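Glycerate dehydrogenase related protein (Thermoplasma acidophilum, PDB 3GVX) probably reduces 2-oxoacids such as glyoxylate or hydroxypyruvate with a nicotinamide cofactor, as a D-isomer specific 2-hydroxyacid dehydrogenase. Local coordinates at residues R188-S193 against A211-K216; I205-R210 against S233-N238. All coordinates share one frame; numbering follows the deposited sequence.

How the contacts relate
Both contacts lie in the Rossmann-type, NAD-binding part of the chain and share one run of backbone. Residues 205-210 end strand 204-207 in contact 2, and residues 211-216 carry on directly into contact 1. Contact 2 is buried, about 13 Å from the centre of the chain to its own centre. Contact 1 is only partly buried, at about 20 Å. Contact 1 joins two loops that each lead into a helix, mostly by backbone bonds and valine packing. Contact 2 joins the ends of adjacent parallel strands and relies more on buried polar side chains. The two meet where Trp237 NE1 probably hydrogen-bonds Val214 O, at 2.7 Å.

Contact 1 of 2, residues R188-S193 against A211-K216; sequences RGMVNS and ADVVSK
Val191 and Val214 form a single beta bridge and pack tightly, with their side chains crossing obliquely. Val191 CG2 lies 3.4 Å from Val214 CG2, closer than usual for two methyl groups. With CG1 anti to the backbone N (chi1 -177°), Val191 CG2 sits beside that N and comes within 3.5 Å of Val213 O. Met190, a selenomethionine, lies side by side with Val213. Its CB is 4.0 Å from Val213 CG1, and SE approaches the same methyl.

Three backbone hydrogen bonds fix the spacing. Gly189 N gives a bond of 2.9 Å to Asp212 O. Val191 N gives a nearly straight one of 3.0 Å to Val213 O. Ser215 N returns one to Val191 O at 3.2 Å. Arg188 runs alongside Asp212, but NH1 stays 4.1 Å from OD2, too long for a salt bridge.

Further out, Asn192 and Ser215 are the N-caps of helices 193-196 and 216-225. Ser193 N bonds to Asp218 OD2. Ile179 touches both bridged valines. The contact joins the loops after neighbouring parallel strands 176-179 and 204-207 of the Rossmann-type sheet. The hydrogen bonds between its segments are all backbone, and the Arg188-Asp212 attraction probably adds little.

Contact 2 of 2, residues I205-R210 against S233-N238; sequences IVNVAR and SDVWWN
Asp234 OD2 is gripped by two donors, a water at 2.9 Å and the backbone N of Ala257. The same water gives a weak bond to Val208 O at 3.1 Å, so it bridges the two segments. Asp234 OD1 is held by Ser253 OG and Val256 N. The backbone N of Asp234 bonds almost straight to Asn207 O, at 3.0 Å.

With CG anti to the backbone N (chi1 -164°), the CG of Asn207 lies against Val235 CG2. Asn207 OD1 accepts from Ala209 N at 2.9 Å, an Asx turn just past the strand. Asn207 ND2 bonds to Tyr231 OH. The side chains of Val235 and Asn207 cross at about a right angle, with Val235 CG2 3.8 Å from Asn207 OD1. Ser233 OG reaches forward along its own segment to give a bond of 2.8 Å to Val235 O. An alanine in place of Asn207 would probably leave Ala209 N and Tyr231 OH without this partner and free the turn to shift.

The contact lies at the ends of parallel strands 204-207 and 230-233, joined through helix 216-225 in a beta-alpha-beta crossover of the Rossmann-type domain. Strand 176-179 flanks strand 204-207 on its other side. Helix 79-97 packs against Val208 and Asp234.

Contact 1 of 2, residues R188-S193 against A211-K216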
ATOM      1  N   ARG B 188      17.801   3.288  22.757  1.00 48.75           N
ATOM      2  CA  ARG B 188      19.060   2.910  22.113  1.00 47.74           C
ATOM      3  C   ARG B 188      19.357   1.442  22.413  1.00 47.67           C
ATOM      4  O   ARG B 188      19.319   1.025  23.575  1.00 48.84           O
ATOM      5  CB  ARG B 188      20.213   3.780  22.626  1.00 47.83           C
ATOM      6  CG  ARG B 188      21.616   3.231  22.336  1.00 47.75           C
ATOM      7  CD  ARG B 188      22.467   4.218  21.551  1.00 48.21           C
ATOM      8  NE  ARG B 188      22.262   5.592  22.003  1.00 49.07           N
ATOM      9  CZ  ARG B 188      22.504   6.670  21.266  1.00 49.16           C
ATOM     10  NH1 ARG B 188      22.967   6.538  20.032  1.00 48.37           N
ATOM     11  NH2 ARG B 188      22.253   7.875  21.759  1.00 49.43           N
ATOM     12  N   GLY B 189      19.648   0.666  21.367  1.00 46.19           N
ATOM     13  CA  GLY B 189      19.955  -0.750  21.517  1.00 43.96           C
ATOM     14  C   GLY B 189      18.774  -1.581  21.958  1.00 42.67           C
ATOM     15  O   GLY B 189      18.899  -2.769  22.249  1.00 42.46           O
HETATM   16  N   MSE B 190      17.617  -0.935  21.993  1.00 42.40           N
HETATM   17  CA  MSE B 190      16.345  -1.534  22.382  1.00 42.28           C
HETATM   18  C   MSE B 190      16.036  -2.866  21.708  1.00 42.75           C
HETATM   19  O   MSE B 190      15.617  -3.818  22.361  1.00 42.79           O
HETATM   20  CB  MSE B 190      15.237  -0.533  22.093  1.00 41.87           C
HETATM   21  CG  MSE B 190      13.835  -1.049  22.161  1.00 39.11           C
HETATM   22 SE   MSE B 190      12.768   0.377  21.924  1.00 35.48          SE
HETATM   23  CE  MSE B 190      11.432  -0.097  22.890  1.00 35.63           C
ATOM     24  N   VAL B 191      16.223  -2.924  20.399  1.00 41.38           N
ATOM     25  CA  VAL B 191      15.964  -4.156  19.671  1.00 40.31           C
ATOM     26  C   VAL B 191      17.174  -5.066  19.836  1.00 40.03           C
ATOM     27  O   VAL B 191      18.172  -4.909  19.137  1.00 38.85           O
ATOM     28  CB  VAL B 191      15.745  -3.888  18.164  1.00 40.09           C
ATOM     29  CG1 VAL B 191      15.406  -5.194  17.443  1.00 36.23           C
ATOM     30  CG2 VAL B 191      14.656  -2.836  17.972  1.00 39.11           C
ATOM     31  N   ASN B 192      17.099  -6.003  20.774  1.00 40.63           N
ATOM     32  CA  ASN B 192      18.236  -6.890  20.985  1.00 42.80           C
ATOM     33  C   ASN B 192      17.938  -8.386  20.973  1.00 43.00           C
ATOM     34  O   ASN B 192      16.782  -8.805  20.940  1.00 42.09           O
ATOM     35  CB  ASN B 192      18.972  -6.514  22.281  1.00 42.63           C
ATOM     36  CG  ASN B 192      18.106  -6.645  23.509  1.00 44.17           C
ATOM     37  OD1 ASN B 192      17.113  -7.375  23.515  1.00 43.41           O
ATOM     38  ND2 ASN B 192      18.483  -5.940  24.571  1.00 45.07           N
ATOM     39  N   SER B 193      19.012  -9.175  20.968  1.00 43.38           N
ATOM     40  CA  SER B 193      18.931 -10.629  20.977  1.00 44.65           C
ATOM     41  C   SER B 193      17.763 -11.067  21.822  1.00 45.21           C
ATOM     42  O   SER B 193      16.962 -11.904  21.418  1.00 45.32           O
ATOM     43  CB  SER B 193      20.207 -11.244  21.570  1.00 44.99           C
ATOM     44  OG  SER B 193      21.324 -11.136  20.707  1.00 46.82           O
ATOM     45  N   ALA B 211      18.844   3.613  13.088  1.00 42.15           N
ATOM     46  CA  ALA B 211      19.621   2.396  13.161  1.00 43.29           C
ATOM     47  C   ALA B 211      20.007   2.079  14.609  1.00 44.78           C
ATOM     48  O   ALA B 211      19.964   0.919  15.027  1.00 44.12           O
ATOM     49  CB  ALA B 211      20.867   2.516  12.280  1.00 43.22           C
ATOM     50  N   ASP B 212      20.340   3.099  15.393  1.00 45.46           N
ATOM     51  CA  ASP B 212      20.751   2.851  16.768  1.00 46.00           C
ATOM     52  C   ASP B 212      19.702   2.373  17.749  1.00 44.78           C
ATOM     53  O   ASP B 212      20.033   2.009  18.873  1.00 43.61           O
ATOM     54  CB  ASP B 212      21.513   4.062  17.301  1.00 48.28           C
ATOM     55  CG  ASP B 212      22.859   4.218  16.614  1.00 50.35           C
ATOM     56  OD1 ASP B 212      23.615   3.231  16.590  1.00 48.64           O
ATOM     57  OD2 ASP B 212      23.154   5.304  16.078  1.00 52.23           O
ATOM     58  N   VAL B 213      18.440   2.345  17.334  1.00 42.07           N
ATOM     59  CA  VAL B 213      17.410   1.828  18.217  1.00 40.71           C
ATOM     60  C   VAL B 213      17.600   0.316  18.149  1.00 41.73           C
ATOM     61  O   VAL B 213      17.039  -0.445  18.937  1.00 41.32           O
ATOM     62  CB  VAL B 213      15.981   2.219  17.750  1.00 41.41           C
ATOM     63  CG1 VAL B 213      14.936   1.541  18.637  1.00 39.53           C
ATOM     64  CG2 VAL B 213      15.818   3.746  17.787  1.00 39.02           C
ATOM     65  N   VAL B 214      18.421  -0.111  17.193  1.00 41.90           N
ATOM     66  CA  VAL B 214      18.723  -1.522  17.024  1.00 42.34           C
ATOM     67  C   VAL B 214      20.197  -1.868  17.232  1.00 42.85           C
ATOM     68  O   VAL B 214      21.100  -1.210  16.711  1.00 42.82           O
ATOM     69  CB  VAL B 214      18.312  -2.053  15.618  1.00 43.07           C
ATOM     70  CG1 VAL B 214      18.806  -3.499  15.437  1.00 40.92           C
ATOM     71  CG2 VAL B 214      16.795  -1.969  15.445  1.00 44.48           C
ATOM     72  N   SER B 215      20.412  -2.923  18.009  1.00 42.34           N
ATOM     73  CA  SER B 215      21.739  -3.436  18.274  1.00 42.97           C
ATOM     74  C   SER B 215      22.207  -4.080  16.996  1.00 43.53           C
ATOM     75  O   SER B 215      21.686  -5.112  16.562  1.00 43.98           O
ATOM     76  CB  SER B 215      21.704  -4.489  19.380  1.00 44.46           C
ATOM     77  OG  SER B 215      22.845  -5.329  19.320  1.00 47.86           O
ATOM     78  N   LYS B 216      23.205  -3.466  16.392  1.00 43.65           N
ATOM     79  CA  LYS B 216      23.736  -3.991  15.162  1.00 43.60           C
ATOM     80  C   LYS B 216      24.208  -5.449  15.209  1.00 46.34           C
ATOM     81  O   LYS B 216      23.780  -6.254  14.392  1.00 47.19           O
ATOM     82  CB  LYS B 216      24.852  -3.109  14.670  1.00 42.03           C
ATOM     83  CG  LYS B 216      25.434  -3.639  13.413  1.00 41.57           C
ATOM     84  CD  LYS B 216      26.139  -2.566  12.666  1.00 39.51           C
ATOM     85  CE  LYS B 216      26.808  -3.165  11.481  1.00 39.49           C
ATOM     86  NZ  LYS B 216      27.669  -2.174  10.802  1.00 40.52           N
TER

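Contact 2 of 2, residues I205-R210 against S233-N238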
ATOM      1  N   ILE B 205      10.609  -7.380   9.800  1.00 33.39           N
ATOM      2  CA  ILE B 205      10.838  -6.182  10.562  1.00 33.22           C
ATOM      3  C   ILE B 205      11.148  -5.030   9.640  1.00 33.03           C
ATOM      4  O   ILE B 205      11.952  -5.147   8.718  1.00 32.40           O
ATOM      5  CB  ILE B 205      11.972  -6.387  11.555  1.00 35.33           C
ATOM      6  CG1 ILE B 205      11.642  -7.613  12.410  1.00 38.97           C
ATOM      7  CG2 ILE B 205      12.180  -5.117  12.373  1.00 35.18           C
ATOM      8  CD1 ILE B 205      12.418  -7.757  13.687  1.00 38.73           C
ATOM      9  N   VAL B 206      10.478  -3.914   9.880  1.00 32.06           N
ATOM     10  CA  VAL B 206      10.689  -2.740   9.071  1.00 34.28           C
ATOM     11  C   VAL B 206      11.164  -1.608   9.969  1.00 35.78           C
ATOM     12  O   VAL B 206      10.519  -1.264  10.962  1.00 34.73           O
ATOM     13  CB  VAL B 206       9.389  -2.319   8.368  1.00 34.72           C
ATOM     14  CG1 VAL B 206       9.704  -1.337   7.260  1.00 32.98           C
ATOM     15  CG2 VAL B 206       8.645  -3.559   7.861  1.00 35.19           C
ATOM     16  N   ASN B 207      12.297  -1.026   9.610  1.00 37.82           N
ATOM     17  CA  ASN B 207      12.853   0.057  10.397  1.00 38.03           C
ATOM     18  C   ASN B 207      12.842   1.392   9.671  1.00 37.67           C
ATOM     19  O   ASN B 207      13.564   1.581   8.695  1.00 37.45           O
ATOM     20  CB  ASN B 207      14.291  -0.270  10.800  1.00 40.35           C
ATOM     21  CG  ASN B 207      14.783   0.607  11.926  1.00 40.40           C
ATOM     22  OD1 ASN B 207      14.276   1.711  12.135  1.00 39.71           O
ATOM     23  ND2 ASN B 207      15.781   0.129  12.653  1.00 41.07           N
ATOM     24  N   VAL B 208      12.010   2.315  10.134  1.00 37.95           N
ATOM     25  CA  VAL B 208      11.974   3.645   9.547  1.00 38.60           C
ATOM     26  C   VAL B 208      12.263   4.687  10.633  1.00 39.34           C
ATOM     27  O   VAL B 208      11.884   5.847  10.515  1.00 38.68           O
ATOM     28  CB  VAL B 208      10.616   3.960   8.878  1.00 37.34           C
ATOM     29  CG1 VAL B 208      10.459   3.150   7.607  1.00 36.61           C
ATOM     30  CG2 VAL B 208       9.475   3.707   9.860  1.00 36.58           C
ATOM     31  N   ALA B 209      12.942   4.254  11.689  1.00 39.84           N
ATOM     32  CA  ALA B 209      13.294   5.146  12.790  1.00 41.16           C
ATOM     33  C   ALA B 209      14.783   5.486  12.723  1.00 40.99           C
ATOM     34  O   ALA B 209      15.211   6.290  11.910  1.00 41.88           O
ATOM     35  CB  ALA B 209      12.945   4.484  14.131  1.00 40.64           C
ATOM     36  N   ARG B 210      15.567   4.838  13.563  1.00 41.46           N
ATOM     37  CA  ARG B 210      16.998   5.067  13.583  1.00 42.85           C
ATOM     38  C   ARG B 210      17.707   3.744  13.752  1.00 42.16           C
ATOM     39  O   ARG B 210      17.226   2.855  14.456  1.00 41.70           O
ATOM     40  CB  ARG B 210      17.347   6.023  14.723  1.00 44.03           C
ATOM     41  CG  ARG B 210      16.884   7.457  14.490  1.00 46.65           C
ATOM     42  CD  ARG B 210      17.853   8.160  13.552  1.00 50.92           C
ATOM     43  NE  ARG B 210      17.197   8.762  12.393  1.00 56.87           N
ATOM     44  CZ  ARG B 210      16.780  10.023  12.321  1.00 58.96           C
ATOM     45  NH1 ARG B 210      16.952  10.837  13.350  1.00 60.57           N
ATOM     46  NH2 ARG B 210      16.188  10.472  11.219  1.00 59.24           N
ATOM     47  N   SER B 233      15.094  -2.110   6.098  1.00 35.31           N
ATOM     48  CA  SER B 233      15.371  -0.837   6.725  1.00 35.96           C
ATOM     49  C   SER B 233      15.733   0.294   5.799  1.00 35.04           C
ATOM     50  O   SER B 233      16.348   0.118   4.747  1.00 36.04           O
ATOM     51  CB  SER B 233      16.462  -1.018   7.778  1.00 37.56           C
ATOM     52  OG  SER B 233      16.509   0.101   8.630  1.00 42.09           O
ATOM     53  N   ASP B 234      15.324   1.477   6.214  1.00 34.37           N
ATOM     54  CA  ASP B 234      15.623   2.665   5.462  1.00 33.49           C
ATOM     55  C   ASP B 234      16.774   3.382   6.157  1.00 35.26           C
ATOM     56  O   ASP B 234      17.217   4.423   5.701  1.00 33.95           O
ATOM     57  CB  ASP B 234      14.402   3.569   5.388  1.00 30.74           C
ATOM     58  CG  ASP B 234      14.670   4.831   4.617  1.00 29.81           C
ATOM     59  OD1 ASP B 234      15.154   4.752   3.465  1.00 27.67           O
ATOM     60  OD2 ASP B 234      14.400   5.913   5.167  1.00 32.24           O
ATOM     61  N   VAL B 235      17.256   2.811   7.260  1.00 36.14           N
ATOM     62  CA  VAL B 235      18.355   3.409   8.012  1.00 38.52           C
ATOM     63  C   VAL B 235      19.387   2.385   8.441  1.00 40.48           C
ATOM     64  O   VAL B 235      19.059   1.318   8.961  1.00 42.14           O
ATOM     65  CB  VAL B 235      17.856   4.126   9.272  1.00 37.14           C
ATOM     66  CG1 VAL B 235      16.845   5.201   8.898  1.00 36.40           C
ATOM     67  CG2 VAL B 235      17.286   3.108  10.250  1.00 36.31           C
ATOM     68  N   TRP B 236      20.646   2.717   8.220  1.00 41.91           N
ATOM     69  CA  TRP B 236      21.716   1.815   8.578  1.00 43.64           C
ATOM     70  C   TRP B 236      22.636   2.464   9.603  1.00 43.51           C
ATOM     71  O   TRP B 236      22.624   3.680   9.755  1.00 44.52           O
ATOM     72  CB  TRP B 236      22.477   1.427   7.316  1.00 43.80           C
ATOM     73  CG  TRP B 236      23.291   0.237   7.520  1.00 45.72           C
ATOM     74  CD1 TRP B 236      24.625   0.206   7.769  1.00 47.17           C
ATOM     75  CD2 TRP B 236      22.846  -1.126   7.536  1.00 45.80           C
ATOM     76  NE1 TRP B 236      25.045  -1.080   7.943  1.00 48.49           N
ATOM     77  CE2 TRP B 236      23.975  -1.922   7.808  1.00 47.12           C
ATOM     78  CE3 TRP B 236      21.607  -1.749   7.356  1.00 44.16           C
ATOM     79  CZ2 TRP B 236      23.913  -3.308   7.895  1.00 46.04           C
ATOM     80  CZ3 TRP B 236      21.545  -3.126   7.445  1.00 45.40           C
ATOM     81  CH2 TRP B 236      22.695  -3.892   7.718  1.00 46.44           C
ATOM     82  N   TRP B 237      23.434   1.678  10.313  1.00 44.05           N
ATOM     83  CA  TRP B 237      24.319   2.291  11.282  1.00 44.43           C
ATOM     84  C   TRP B 237      25.430   3.046  10.569  1.00 45.68           C
ATOM     85  O   TRP B 237      25.864   2.683   9.463  1.00 44.56           O
ATOM     86  CB  TRP B 237      24.897   1.251  12.244  1.00 43.05           C
ATOM     87  CG  TRP B 237      23.855   0.452  12.941  1.00 41.58           C
ATOM     88  CD1 TRP B 237      23.345   0.664  14.187  1.00 40.32           C
ATOM     89  CD2 TRP B 237      23.174  -0.688  12.416  1.00 40.60           C
ATOM     90  NE1 TRP B 237      22.392  -0.279  14.475  1.00 38.36           N
ATOM     91  CE2 TRP B 237      22.271  -1.126  13.408  1.00 39.61           C
ATOM     92  CE3 TRP B 237      23.254  -1.395  11.212  1.00 39.60           C
ATOM     93  CZ2 TRP B 237      21.430  -2.224  13.224  1.00 40.63           C
ATOM     94  CZ3 TRP B 237      22.422  -2.485  11.027  1.00 41.71           C
ATOM     95  CH2 TRP B 237      21.523  -2.895  12.035  1.00 40.75           C
ATOM     96  N   ASN B 238      25.850   4.114  11.236  1.00 47.51           N
ATOM     97  CA  ASN B 238      26.885   5.029  10.793  1.00 50.38           C
ATOM     98  C   ASN B 238      26.402   5.912   9.665  1.00 51.64           C
ATOM     99  O   ASN B 238      26.125   7.080   9.901  1.00 53.31           O
ATOM    100  CB  ASN B 238      28.165   4.281  10.430  1.00 51.87           C
ATOM    101  CG  ASN B 238      28.665   3.425  11.584  1.00 53.30           C
ATOM    102  OD1 ASN B 238      28.508   3.792  12.757  1.00 52.14           O
ATOM    103  ND2 ASN B 238      29.271   2.287  11.263  1.00 54.13           N
TER
HETATM  104  O   HOH W   1      13.656   6.298   7.993  1.00 45.53           O